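Local coordinates for bifunctional enzyme IspD/IspF (Campylobacter jejuni, PDB 1W55), which catalyses two steps of non-mevalonate isoprenoid biosynthesis, transferring CMP from CTP to methylerythritol phosphate and later cyclising the phosphorylated product to a cyclodiphosphate with release of CMP, at residues R190-T193 and D197-K200; K23-L28 and P32-A37. All coordinates share one frame; numbering follows the deposited sequence.

Contact 1: residues R190-T193 and D197-K200. With C (cytidine-5'-monophosphate), chain D; EDO (1,2-ethanediol), chain F.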
loop_
_atom_site.group_PDB
_atom_site.type_symbol
_atom_site.label_atom_id
_atom_site.label_comp_id
_atom_site.label_asym_id
_atom_site.label_seq_id
_atom_site.Cartn_x
_atom_site.Cartn_y
_atom_site.Cartn_z
ATOM N N ARG A 190 1.383 17.390 18.997
ATOM C CA ARG A 190 2.482 17.055 19.900
ATOM C C ARG A 190 3.742 17.830 19.538
ATOM O O ARG A 190 3.992 18.108 18.365
ATOM C CB ARG A 190 2.800 15.549 19.872
ATOM C CG ARG A 190 4.251 15.212 20.353
ATOM C CD ARG A 190 4.707 13.750 20.212
ATOM N NE ARG A 190 3.783 12.810 20.845
ATOM C CZ ARG A 190 3.792 12.482 22.137
ATOM N NH1 ARG A 190 4.685 13.017 22.964
ATOM N NH2 ARG A 190 2.898 11.615 22.600
ATOM N N LYS A 191 4.538 18.154 20.557
ATOM C CA LYS A 191 5.785 18.884 20.373
ATOM C C LYS A 191 6.971 17.927 20.289
ATOM O O LYS A 191 7.214 17.140 21.207
ATOM C CB LYS A 191 5.969 19.875 21.519
ATOM C CG LYS A 191 7.197 20.772 21.422
ATOM C CD LYS A 191 7.117 21.928 22.418
ATOM C CE LYS A 191 7.369 21.461 23.841
ATOM N NZ LYS A 191 6.898 22.452 24.860
ATOM N N LEU A 192 7.699 17.987 19.181
ATOM C CA LEU A 192 8.938 17.228 19.068
ATOM C C LEU A 192 9.959 17.769 20.081
ATOM O O LEU A 192 10.409 18.919 19.995
ATOM C CB LEU A 192 9.467 17.251 17.631
ATOM C CG LEU A 192 10.868 16.718 17.327
ATOM C CD1 LEU A 192 11.001 15.243 17.664
ATOM C CD2 LEU A 192 11.221 16.954 15.861
ATOM N N THR A 193 10.277 16.941 21.067
ATOM C CA THR A 193 11.153 17.348 22.163
ATOM C C THR A 193 12.299 16.362 22.347
ATOM O O THR A 193 13.459 16.762 22.452
ATOM C CB THR A 193 10.340 17.487 23.470
ATOM O OG1 THR A 193 9.398 18.550 23.328
ATOM C CG2 THR A 193 11.238 17.957 24.628
ATOM N N ASP A 197 10.340 11.063 20.233
ATOM C CA ASP A 197 9.104 11.652 19.702
ATOM C C ASP A 197 8.926 11.478 18.188
ATOM O O ASP A 197 7.794 11.488 17.703
ATOM C CB ASP A 197 8.993 13.142 20.057
ATOM C CG ASP A 197 8.865 13.382 21.552
ATOM O OD1 ASP A 197 8.269 12.528 22.246
ATOM O OD2 ASP A 197 9.327 14.394 22.125
ATOM N N LEU A 198 10.035 11.338 17.456
ATOM C CA LEU A 198 10.005 11.263 15.985
ATOM C C LEU A 198 9.092 10.155 15.470
ATOM O O LEU A 198 8.231 10.402 14.625
ATOM C CB LEU A 198 11.415 11.088 15.402
ATOM C CG LEU A 198 12.332 12.312 15.341
ATOM C CD1 LEU A 198 13.735 11.897 14.893
ATOM C CD2 LEU A 198 11.772 13.407 14.431
ATOM N N LYS A 199 9.277 8.948 16.005
ATOM C CA LYS A 199 8.472 7.782 15.642
ATOM C C LYS A 199 7.027 7.868 16.128
ATOM O O LYS A 199 6.191 7.067 15.709
ATOM C CB LYS A 199 9.120 6.493 16.164
ATOM C CG LYS A 199 10.063 5.828 15.162
ATOM C CD LYS A 199 11.075 4.915 15.853
ATOM C CE LYS A 199 12.299 4.670 14.973
ATOM N NZ LYS A 199 13.446 5.552 15.347
ATOM N N LYS A 200 6.735 8.824 17.010
ATOM C CA LYS A 200 5.366 9.043 17.481
ATOM C C LYS A 200 4.606 9.964 16.542
ATOM O O LYS A 200 3.391 10.083 16.637
ATOM C CB LYS A 200 5.337 9.615 18.906
ATOM C CG LYS A 200 5.863 8.666 19.979
ATOM C CD LYS A 200 6.128 9.394 21.298
ATOM C CE LYS A 200 7.177 8.651 22.129
ATOM N NZ LYS A 200 6.984 8.842 23.591
HETATM O OP3 C D . 9.473 23.524 24.683
HETATM P P C D . 10.268 24.794 24.869
HETATM O OP1 C D . 11.752 24.543 24.968
HETATM O OP2 C D . 9.696 25.754 25.886
HETATM O "O5'" C D . 10.169 25.542 23.444
HETATM C "C5'" C D . 8.925 25.938 22.886
HETATM C "C4'" C D . 9.158 26.728 21.598
HETATM O "O4'" C D . 9.722 28.017 21.869
HETATM C "C3'" C D . 10.108 26.028 20.645
HETATM O "O3'" C D . 9.515 26.078 19.360
HETATM C "C2'" C D . 11.378 26.852 20.671
HETATM O "O2'" C D . 12.066 26.854 19.425
HETATM C "C1'" C D . 10.863 28.234 21.039
HETATM N N1 C D . 11.876 28.986 21.778
HETATM C C2 C D . 12.215 30.273 21.326
HETATM O O2 C D . 11.650 30.760 20.310
HETATM N N3 C D . 13.151 30.968 22.005
HETATM C C4 C D . 13.774 30.440 23.093
HETATM N N4 C D . 14.720 31.160 23.752
HETATM C C5 C D . 13.450 29.166 23.548
HETATM C C6 C D . 12.480 28.448 22.860
HETATM C C1 EDO F . 3.868 25.305 25.187
HETATM O O1 EDO F . 4.730 24.344 24.597
HETATM C C2 EDO F . 2.538 24.662 25.514
HETATM O O2 EDO F . 2.769 23.469 26.227
HETATM O O HOH W 1 1.855 12.342 18.679
#
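Asp197 turns its carboxylate back onto the chain just before it, where OD2 accepts the backbone N-H of Thr193 at 2.9 Å from Thr193 N. The bond bends to 148° and uses the anti lone pair of OD2. Phe194 N donates to this oxygen as well, so two successive amides grip a buried acceptor. Chi1 of -65° sets CG of Asp197 beside its own backbone N, which aims the group at the Thr193 amide. The other oxygen meets Arg190 more loosely: NH1 lies 3.7 Å from Asp197 OD1, a long salt bridge in which the oxygen stands well out of the guanidinium plane, leaving charge attraction without a directed N-H.

The Arg190 chain runs extended through chi2, then bends at chi3 (-54°), bringing one face of the guanidinium against the Lys200 chain, whose CD sits over the centre of that face, 4.0 Å from Arg190 CZ, while a water accepts from Arg190 NE in the plane of the group. The Lys200 amine itself pairs with Glu187 of the second subunit. On the other flank Leu192 CD1 packs on Asp197 CB and, at 3.8 Å, on Leu198 CD2.

Lys191 points away from the 197-200 turn, and its NZ donates to OP3 of the cytidine monophosphate at 2.8 Å, to O1 of an ethanediol probably from the crystallisation liquor, and to the backbone O of Ala127 of the second subunit; it probably helps position methylerythritol phosphate. Both segments belong to the loop region between strand 180-184 and strand 210-224, with the backbone of Leu192 bonded to Ala98, just beyond strand 91-96.

Contact 2: residues K23-L28 and P32-A37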
loop_
_atom_site.group_PDB
_atom_site.type_symbol
_atom_site.label_atom_id
_atom_site.label_comp_id
_atom_site.label_asym_id
_atom_site.label_seq_id
_atom_site.Cartn_x
_atom_site.Cartn_y
_atom_site.Cartn_z
ATOM N N LYS A 23 16.966 20.311 15.721
ATOM C CA LYS A 23 15.660 19.826 15.294
ATOM C C LYS A 23 14.966 20.723 14.268
ATOM O O LYS A 23 14.191 20.237 13.450
ATOM C CB LYS A 23 14.769 19.496 16.495
ATOM C CG LYS A 23 14.047 20.679 17.132
ATOM C CD LYS A 23 12.962 20.158 18.059
ATOM C CE LYS A 23 13.362 20.317 19.498
ATOM N NZ LYS A 23 12.718 21.540 20.045
ATOM N N GLN A 24 15.269 22.015 14.279
ATOM C CA GLN A 24 14.640 22.933 13.329
ATOM C C GLN A 24 15.131 22.735 11.891
ATOM O O GLN A 24 14.463 23.185 10.950
ATOM C CB GLN A 24 14.765 24.400 13.758
ATOM C CG GLN A 24 16.063 24.778 14.445
ATOM C CD GLN A 24 16.006 24.580 15.953
ATOM O OE1 GLN A 24 16.513 23.579 16.465
ATOM N NE2 GLN A 24 15.395 25.534 16.666
ATOM N N PHE A 25 16.269 22.039 11.738
ATOM C CA PHE A 25 16.858 21.761 10.431
ATOM C C PHE A 25 16.772 20.306 9.949
ATOM O O PHE A 25 17.387 19.967 8.944
ATOM C CB PHE A 25 18.312 22.267 10.364
ATOM C CG PHE A 25 18.461 23.707 10.756
ATOM C CD1 PHE A 25 19.294 24.068 11.804
ATOM C CD2 PHE A 25 17.737 24.693 10.109
ATOM C CE1 PHE A 25 19.414 25.394 12.196
ATOM C CE2 PHE A 25 17.845 26.027 10.490
ATOM C CZ PHE A 25 18.687 26.377 11.531
ATOM N N LEU A 26 16.035 19.451 10.651
ATOM C CA LEU A 26 15.664 18.142 10.100
ATOM C C LEU A 26 14.866 18.352 8.833
ATOM O O LEU A 26 14.008 19.249 8.791
ATOM C CB LEU A 26 14.797 17.349 11.070
ATOM C CG LEU A 26 15.400 16.917 12.404
ATOM C CD1 LEU A 26 14.292 16.344 13.280
ATOM C CD2 LEU A 26 16.538 15.911 12.201
ATOM N N ARG A 27 15.120 17.543 7.811
ATOM C CA ARG A 27 14.406 17.716 6.556
ATOM C C ARG A 27 13.115 16.916 6.517
ATOM O O ARG A 27 13.102 15.723 6.783
ATOM C CB ARG A 27 15.301 17.403 5.340
ATOM C CG ARG A 27 15.754 18.657 4.576
ATOM C CD ARG A 27 16.421 19.722 5.470
ATOM N NE ARG A 27 17.058 20.800 4.721
ATOM C CZ ARG A 27 18.026 21.577 5.201
ATOM N NH1 ARG A 27 18.463 21.412 6.438
ATOM N NH2 ARG A 27 18.554 22.532 4.443
ATOM N N LEU A 28 12.034 17.607 6.192
ATOM C CA LEU A 28 10.717 17.006 6.009
ATOM C C LEU A 28 10.373 17.296 4.562
ATOM O O LEU A 28 10.108 18.446 4.201
ATOM C CB LEU A 28 9.673 17.649 6.943
ATOM C CG LEU A 28 9.978 17.762 8.447
ATOM C CD1 LEU A 28 8.730 18.184 9.228
ATOM C CD2 LEU A 28 10.575 16.488 9.037
ATOM N N PRO A 32 13.340 22.300 5.575
ATOM C CA PRO A 32 13.764 22.193 6.978
ATOM C C PRO A 32 12.505 22.270 7.846
ATOM O O PRO A 32 11.509 22.867 7.425
ATOM C CB PRO A 32 14.673 23.410 7.183
ATOM C CG PRO A 32 14.350 24.350 6.055
ATOM C CD PRO A 32 13.838 23.525 4.918
ATOM N N LEU A 33 12.545 21.641 9.016
ATOM C CA LEU A 33 11.363 21.470 9.874
ATOM C C LEU A 33 10.661 22.791 10.181
ATOM O O LEU A 33 9.447 22.847 10.134
ATOM C CB LEU A 33 11.750 20.750 11.182
ATOM C CG LEU A 33 10.652 20.528 12.235
ATOM C CD1 LEU A 33 10.818 19.174 12.913
ATOM C CD2 LEU A 33 10.585 21.664 13.269
ATOM N N TRP A 34 11.429 23.841 10.477
ATOM C CA TRP A 34 10.875 25.143 10.881
ATOM C C TRP A 34 10.072 25.742 9.740
ATOM O O TRP A 34 9.031 26.354 9.952
ATOM C CB TRP A 34 11.985 26.122 11.337
ATOM C CG TRP A 34 12.918 26.573 10.216
ATOM C CD1 TRP A 34 14.123 26.020 9.876
ATOM C CD2 TRP A 34 12.720 27.674 9.312
ATOM N NE1 TRP A 34 14.681 26.701 8.821
ATOM C CE2 TRP A 34 13.833 27.712 8.446
ATOM C CE3 TRP A 34 11.702 28.622 9.133
ATOM C CZ2 TRP A 34 13.952 28.650 7.416
ATOM C CZ3 TRP A 34 11.820 29.554 8.110
ATOM C CH2 TRP A 34 12.936 29.561 7.262
ATOM N N LEU A 35 10.563 25.547 8.519
ATOM C CA LEU A 35 9.885 26.058 7.332
ATOM C C LEU A 35 8.647 25.214 7.031
ATOM O O LEU A 35 7.579 25.755 6.750
ATOM C CB LEU A 35 10.847 26.128 6.138
ATOM C CG LEU A 35 10.322 26.655 4.797
ATOM C CD1 LEU A 35 9.732 28.097 4.911
ATOM C CD2 LEU A 35 11.439 26.586 3.745
ATOM N N TYR A 36 8.775 23.893 7.132
ATOM C CA TYR A 36 7.615 23.017 6.988
ATOM C C TYR A 36 6.469 23.395 7.953
ATOM O O TYR A 36 5.319 23.518 7.533
ATOM C CB TYR A 36 8.019 21.550 7.177
ATOM C CG TYR A 36 6.920 20.570 6.844
ATOM C CD1 TYR A 36 6.886 19.924 5.607
ATOM C CD2 TYR A 36 5.906 20.285 7.770
ATOM C CE1 TYR A 36 5.864 19.010 5.297
ATOM C CE2 TYR A 36 4.888 19.381 7.477
ATOM C CZ TYR A 36 4.869 18.750 6.239
ATOM O OH TYR A 36 3.855 17.865 5.951
ATOM N N ALA A 37 6.781 23.567 9.236
ATOM C CA ALA A 37 5.761 23.937 10.237
ATOM C C ALA A 37 5.120 25.299 9.957
ATOM O O ALA A 37 3.898 25.452 10.079
ATOM C CB ALA A 37 6.354 23.907 11.652
#
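Gln24 and Leu26 present their carbonyls to the first turn of helix 33-42: Trp34 N donates to Gln24 O at 3.1 Å and 160°, Leu33 N makes a weak bond to Leu26 O, and Arg27 faces Pro32 as an antiparallel, non-hydrogen-bonded pair.

Leu33 lays its CB 3.4 Å from Lys23 O, with both methyl branches also near that carbonyl. The chi1 of Trp34, 68°, puts CG between backbone N and carbonyl carbon, which brings the indole edge to Gln24 O, with CD1 close to this oxygen, which lies near the ring plane. Trp34 NE1 comes to the edge of Phe25, 3.6 Å from Phe25 CE2; the planes stand at 89° and neither ring lies over the other's face. Gln24 CG covers one face of Phe25.

In the conformer given, one of two modelled, Arg27 bends at chi2 so that its guanidinium comes back over Pro32 and NH1 donates to Phe25 O at 3.1 Å, nearly in the guanidinium plane. Pro32 CB and CD lie over one face of the guanidinium, CB toward its rim. Farther along the helix, Leu28 CD1 rests over the face of Tyr36, 4.2 Å from the ring centroid, a CH-pi contact, and also packs on Leu33.

Pro32 is the N-cap residue, so a short beta hairpin, 27-28 with 31-32, leads directly into the helix. The hairpin-to-helix unit follows a 3-10 turn carrying Lys23, a probable transition-state stabiliser, while Gln24 NE2 bonds to Ala10 O, tying the unit to the nucleotide pocket of this GT-A-like cytidylyltransferase.

In the fold
Contact 2 comes first along the chain and closes long before contact 1 opens, yet their centres lie only 13 Å apart, and both belong to the cytidylyltransferase part of the enzyme. They meet directly: Leu192 CD2 packs on Leu33 CD1 at 3.7 Å, and Leu26 CD1 lies against Leu192 and Leu198, so a leucine cluster joins the start of helix 33-42 to the loop after strand 180-184. Lys23 CE also touches Leu192 O. Beside this apolar seam the side chains of Lys23, which probably stabilises the transition state, and Lys191, which probably positions methylerythritol phosphate, come within about 6 Å of each other; Lys191 bonds to the nucleotide's phosphate, and Lys23 stands close by without touching it.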